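Local coordinates for putative GntR-family transcriptional regulator (Bordetella bronchiseptica RB50, PDB 3CNV), which probably regulates transcription as a GntR-family DNA-binding protein whose UTRA domain is expected to bind a small effector molecule, at residues L88-V98 / S135-R146. Residues are numbered along the deposited sequence; the frame is centred on the assembly and turned at random.
Sequences LYGLFESEFGV and SYTYGDRPMEVR. With FLC (citrate anion), chain J.
Glu144 OE1 is gripped by two hydroxyls: Tyr89 OH, from helix 88-96, donates to its syn lone pair at 2.5 Å, and Ser135 OG, on the adjacent strand, donates at 3.1 Å. Glutamate suits this buried place because OE2 takes both NE and NH2 of Arg146, the latter at 2.7 Å in a salt bridge. With CG anti to the backbone N (chi1 -176°), Glu144 reaches toward the helix, its carboxylate 79° from the plane of the Tyr89 ring. OE2 lies at the edge of the Phe92 ring, 4.0 Å from CE2, where the aromatic hydrogens carry partial positive charge.

The guanidinium of Arg146 lies over one face of the Tyr89 ring, offset toward its hydroxyl end and 15° from parallel, with NH2 3.3 Å from Tyr89 CZ and Tyr89 OH over the guanidinium centre. The two bonds to Glu144 OE2 fix its rotation, and NH1 reaches citrate OB1 at 2.8 Å, while the backbone N atoms of Leu88 and Tyr89 bind two other citrate oxygens. The citrate, probably from the crystallisation liquor, occupies a site consistent with the effector pocket of UTRA domains; Arg2, Arg52 and the backbone N of Arg4 and Phe5 also bind it. Val98 CG1 packs on Thr137 CG2 at 3.6 Å and on selenomethionine Met143, an apolar patch beyond the polar cluster; branched Val98 suits it, one methyl meeting both neighbours.

Helix 88-96 packs on the hairpin of strands 127-137 and 141-150, roughly antiparallel to the second, with Phe92 and Glu144 touching Leu68 of strand 59-69 and Leu88 packing against helix 78-83.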
# COMPACT_ATOMS: atom_id res chain seq x y z
N LEU C 88 7.81 -11.64 17.09
CA LEU C 88 9.16 -11.64 16.49
C LEU C 88 9.69 -10.26 16.01
O LEU C 88 10.83 -9.90 16.29
CB LEU C 88 9.26 -12.62 15.33
CG LEU C 88 9.15 -14.11 15.73
CD1 LEU C 88 9.19 -15.04 14.51
CD2 LEU C 88 10.31 -14.43 16.64
N TYR C 89 8.92 -9.54 15.19
CA TYR C 89 9.40 -8.25 14.67
C TYR C 89 9.71 -7.32 15.80
O TYR C 89 10.65 -6.54 15.74
CB TYR C 89 8.48 -7.60 13.62
CG TYR C 89 8.49 -8.30 12.30
CD1 TYR C 89 9.63 -8.31 11.49
CD2 TYR C 89 7.35 -8.88 11.84
CE1 TYR C 89 9.61 -8.96 10.26
CE2 TYR C 89 7.30 -9.50 10.61
CZ TYR C 89 8.42 -9.56 9.83
OH TYR C 89 8.32 -10.21 8.61
N GLY C 90 8.93 -7.43 16.86
CA GLY C 90 9.20 -6.57 18.05
C GLY C 90 10.50 -6.99 18.71
O GLY C 90 11.28 -6.15 19.16
N LEU C 91 10.75 -8.30 18.77
CA LEU C 91 12.00 -8.84 19.32
C LEU C 91 13.20 -8.35 18.46
O LEU C 91 14.23 -7.96 18.98
CB LEU C 91 12.01 -10.37 19.34
CG LEU C 91 13.32 -11.03 19.79
CD1 LEU C 91 13.54 -10.76 21.36
CD2 LEU C 91 13.41 -12.56 19.48
N PHE C 92 13.05 -8.40 17.15
CA PHE C 92 14.15 -8.02 16.27
C PHE C 92 14.48 -6.55 16.51
O PHE C 92 15.63 -6.15 16.50
CB PHE C 92 13.85 -8.26 14.78
CG PHE C 92 13.50 -9.68 14.42
CD1 PHE C 92 13.88 -10.75 15.23
CD2 PHE C 92 12.84 -9.95 13.21
CE1 PHE C 92 13.58 -12.05 14.88
CE2 PHE C 92 12.55 -11.26 12.83
CZ PHE C 92 12.93 -12.32 13.67
N GLU C 93 13.45 -5.76 16.74
CA GLU C 93 13.61 -4.31 17.02
C GLU C 93 14.31 -4.08 18.33
O GLU C 93 15.37 -3.43 18.40
CB GLU C 93 12.25 -3.55 17.06
CG GLU C 93 11.79 -3.04 15.74
CD GLU C 93 10.38 -2.35 15.71
OE1 GLU C 93 9.73 -2.19 16.79
OE2 GLU C 93 9.94 -1.99 14.56
N SER C 94 13.72 -4.61 19.38
CA SER C 94 14.22 -4.34 20.73
C SER C 94 15.53 -5.00 21.11
O SER C 94 16.34 -4.38 21.81
CB SER C 94 13.19 -4.77 21.79
OG SER C 94 12.04 -4.05 21.47
N GLU C 95 15.74 -6.25 20.69
CA GLU C 95 16.96 -6.97 21.12
C GLU C 95 18.06 -6.81 20.10
O GLU C 95 19.24 -6.89 20.44
CB GLU C 95 16.71 -8.45 21.41
CG GLU C 95 15.63 -8.69 22.42
CD GLU C 95 15.84 -7.83 23.67
OE1 GLU C 95 17.01 -7.87 24.23
OE2 GLU C 95 14.85 -7.10 24.05
N PHE C 96 17.70 -6.60 18.83
CA PHE C 96 18.70 -6.64 17.75
C PHE C 96 18.81 -5.32 16.99
O PHE C 96 19.71 -5.15 16.19
CB PHE C 96 18.46 -7.88 16.79
CG PHE C 96 18.53 -9.22 17.51
CD1 PHE C 96 19.74 -9.87 17.69
CD2 PHE C 96 17.40 -9.79 18.11
CE1 PHE C 96 19.82 -11.05 18.42
CE2 PHE C 96 17.46 -10.98 18.82
CZ PHE C 96 18.66 -11.62 18.99
N GLY C 97 17.92 -4.36 17.28
CA GLY C 97 17.93 -3.02 16.65
C GLY C 97 17.64 -3.09 15.16
O GLY C 97 18.15 -2.30 14.37
N VAL C 98 16.83 -4.07 14.78
CA VAL C 98 16.42 -4.20 13.36
C VAL C 98 14.94 -3.86 13.16
O VAL C 98 14.09 -4.57 13.62
CB VAL C 98 16.77 -5.62 12.89
CG1 VAL C 98 16.22 -5.88 11.48
CG2 VAL C 98 18.29 -5.81 13.00
N SER C 135 11.89 -8.73 3.82
CA SER C 135 11.72 -7.52 4.61
C SER C 135 13.01 -6.76 4.63
O SER C 135 14.13 -7.31 4.67
CB SER C 135 11.36 -7.83 6.09
OG SER C 135 10.27 -8.65 6.08
N TYR C 136 12.84 -5.45 4.58
CA TYR C 136 13.95 -4.52 4.43
C TYR C 136 14.02 -3.53 5.59
O TYR C 136 13.02 -3.09 6.13
CB TYR C 136 13.85 -3.74 3.08
CG TYR C 136 13.93 -4.61 1.85
CD1 TYR C 136 15.11 -4.79 1.19
CD2 TYR C 136 12.81 -5.29 1.36
CE1 TYR C 136 15.21 -5.64 0.09
CE2 TYR C 136 12.89 -6.12 0.24
CZ TYR C 136 14.09 -6.32 -0.35
OH TYR C 136 14.25 -7.15 -1.44
N THR C 137 15.24 -3.21 5.97
CA THR C 137 15.48 -2.12 6.87
C THR C 137 15.83 -0.93 5.99
O THR C 137 15.90 -1.02 4.75
CB THR C 137 16.64 -2.40 7.91
OG1 THR C 137 17.92 -2.57 7.25
CG2 THR C 137 16.38 -3.65 8.69
N TYR C 138 16.05 0.18 6.63
CA TYR C 138 16.66 1.38 5.97
C TYR C 138 17.79 1.16 4.93
O TYR C 138 18.73 0.40 5.09
CB TYR C 138 17.00 2.43 7.07
CG TYR C 138 15.67 3.00 7.65
CD1 TYR C 138 14.90 3.93 6.92
CD2 TYR C 138 15.19 2.60 8.88
CE1 TYR C 138 13.67 4.44 7.41
CE2 TYR C 138 13.94 3.10 9.39
CZ TYR C 138 13.19 4.02 8.64
OH TYR C 138 11.96 4.52 9.08
N GLY C 139 17.66 1.87 3.83
CA GLY C 139 18.68 1.82 2.81
C GLY C 139 18.47 0.63 1.92
O GLY C 139 19.38 0.22 1.22
N ASP C 140 17.28 0.06 1.98
CA ASP C 140 16.90 -1.12 1.15
C ASP C 140 17.75 -2.36 1.43
O ASP C 140 18.19 -3.12 0.50
CB ASP C 140 16.96 -0.78 -0.35
CG ASP C 140 15.76 0.01 -0.79
OD1 ASP C 140 14.65 -0.40 -0.39
OD2 ASP C 140 15.94 1.02 -1.48
N ARG C 141 18.11 -2.48 2.71
CA ARG C 141 18.93 -3.61 3.16
C ARG C 141 18.04 -4.77 3.54
O ARG C 141 17.24 -4.62 4.43
CB ARG C 141 19.77 -3.24 4.34
CG ARG C 141 20.87 -2.31 3.96
CD ARG C 141 21.64 -1.83 5.17
NE ARG C 141 22.84 -1.11 4.73
CZ ARG C 141 22.87 0.13 4.23
NH1 ARG C 141 21.77 0.86 4.13
NH2 ARG C 141 24.04 0.64 3.86
N PRO C 142 18.16 -5.91 2.86
CA PRO C 142 17.31 -7.03 3.21
C PRO C 142 17.79 -7.69 4.50
O PRO C 142 18.98 -7.88 4.69
CB PRO C 142 17.40 -7.93 1.98
CG PRO C 142 18.71 -7.64 1.41
CD PRO C 142 19.08 -6.25 1.76
N MSE C 143 16.88 -7.97 5.40
CA MSE C 143 17.22 -8.53 6.70
C MSE C 143 16.44 -9.79 7.12
O MSE C 143 16.73 -10.42 8.16
CB MSE C 143 16.98 -7.49 7.83
CG MSE C 143 17.96 -6.37 7.94
SE MSE C 143 19.87 -6.85 7.92
CE MSE C 143 19.90 -7.89 9.53
N GLU C 144 15.44 -10.12 6.36
CA GLU C 144 14.62 -11.30 6.61
C GLU C 144 13.96 -11.79 5.37
O GLU C 144 13.45 -10.99 4.55
CB GLU C 144 13.47 -11.02 7.60
CG GLU C 144 12.66 -12.27 7.96
CD GLU C 144 11.27 -11.96 8.53
OE1 GLU C 144 10.59 -11.05 7.98
OE2 GLU C 144 10.88 -12.65 9.52
N VAL C 145 13.97 -13.12 5.29
CA VAL C 145 13.18 -13.89 4.35
C VAL C 145 12.21 -14.70 5.13
O VAL C 145 12.58 -15.39 6.06
CB VAL C 145 14.01 -14.84 3.45
CG1 VAL C 145 13.04 -15.73 2.55
CG2 VAL C 145 14.96 -14.07 2.52
N ARG C 146 10.94 -14.57 4.80
CA ARG C 146 9.95 -15.39 5.49
C ARG C 146 8.97 -15.98 4.47
O ARG C 146 8.44 -15.25 3.60
CB ARG C 146 9.20 -14.50 6.53
CG ARG C 146 8.14 -15.25 7.34
CD ARG C 146 7.38 -14.36 8.35
NE ARG C 146 8.23 -13.67 9.30
CZ ARG C 146 7.83 -13.05 10.40
NH1 ARG C 146 6.53 -12.91 10.66
NH2 ARG C 146 8.74 -12.50 11.20
CAC FLC J . 3.69 -9.66 12.54
CA FLC J . 3.39 -11.09 12.95
CB FLC J . 4.10 -11.38 14.27
CBC FLC J . 5.61 -11.27 14.07
CG FLC J . 3.71 -12.77 14.75
CGC FLC J . 4.23 -12.91 16.14
OA1 FLC J . 3.91 -8.80 13.43
OA2 FLC J . 3.78 -9.35 11.35
OB1 FLC J . 6.17 -12.10 13.28
OB2 FLC J . 6.17 -10.33 14.67
OG1 FLC J . 5.46 -13.09 16.29
OG2 FLC J . 3.37 -12.91 17.04
OHB FLC J . 3.65 -10.49 15.27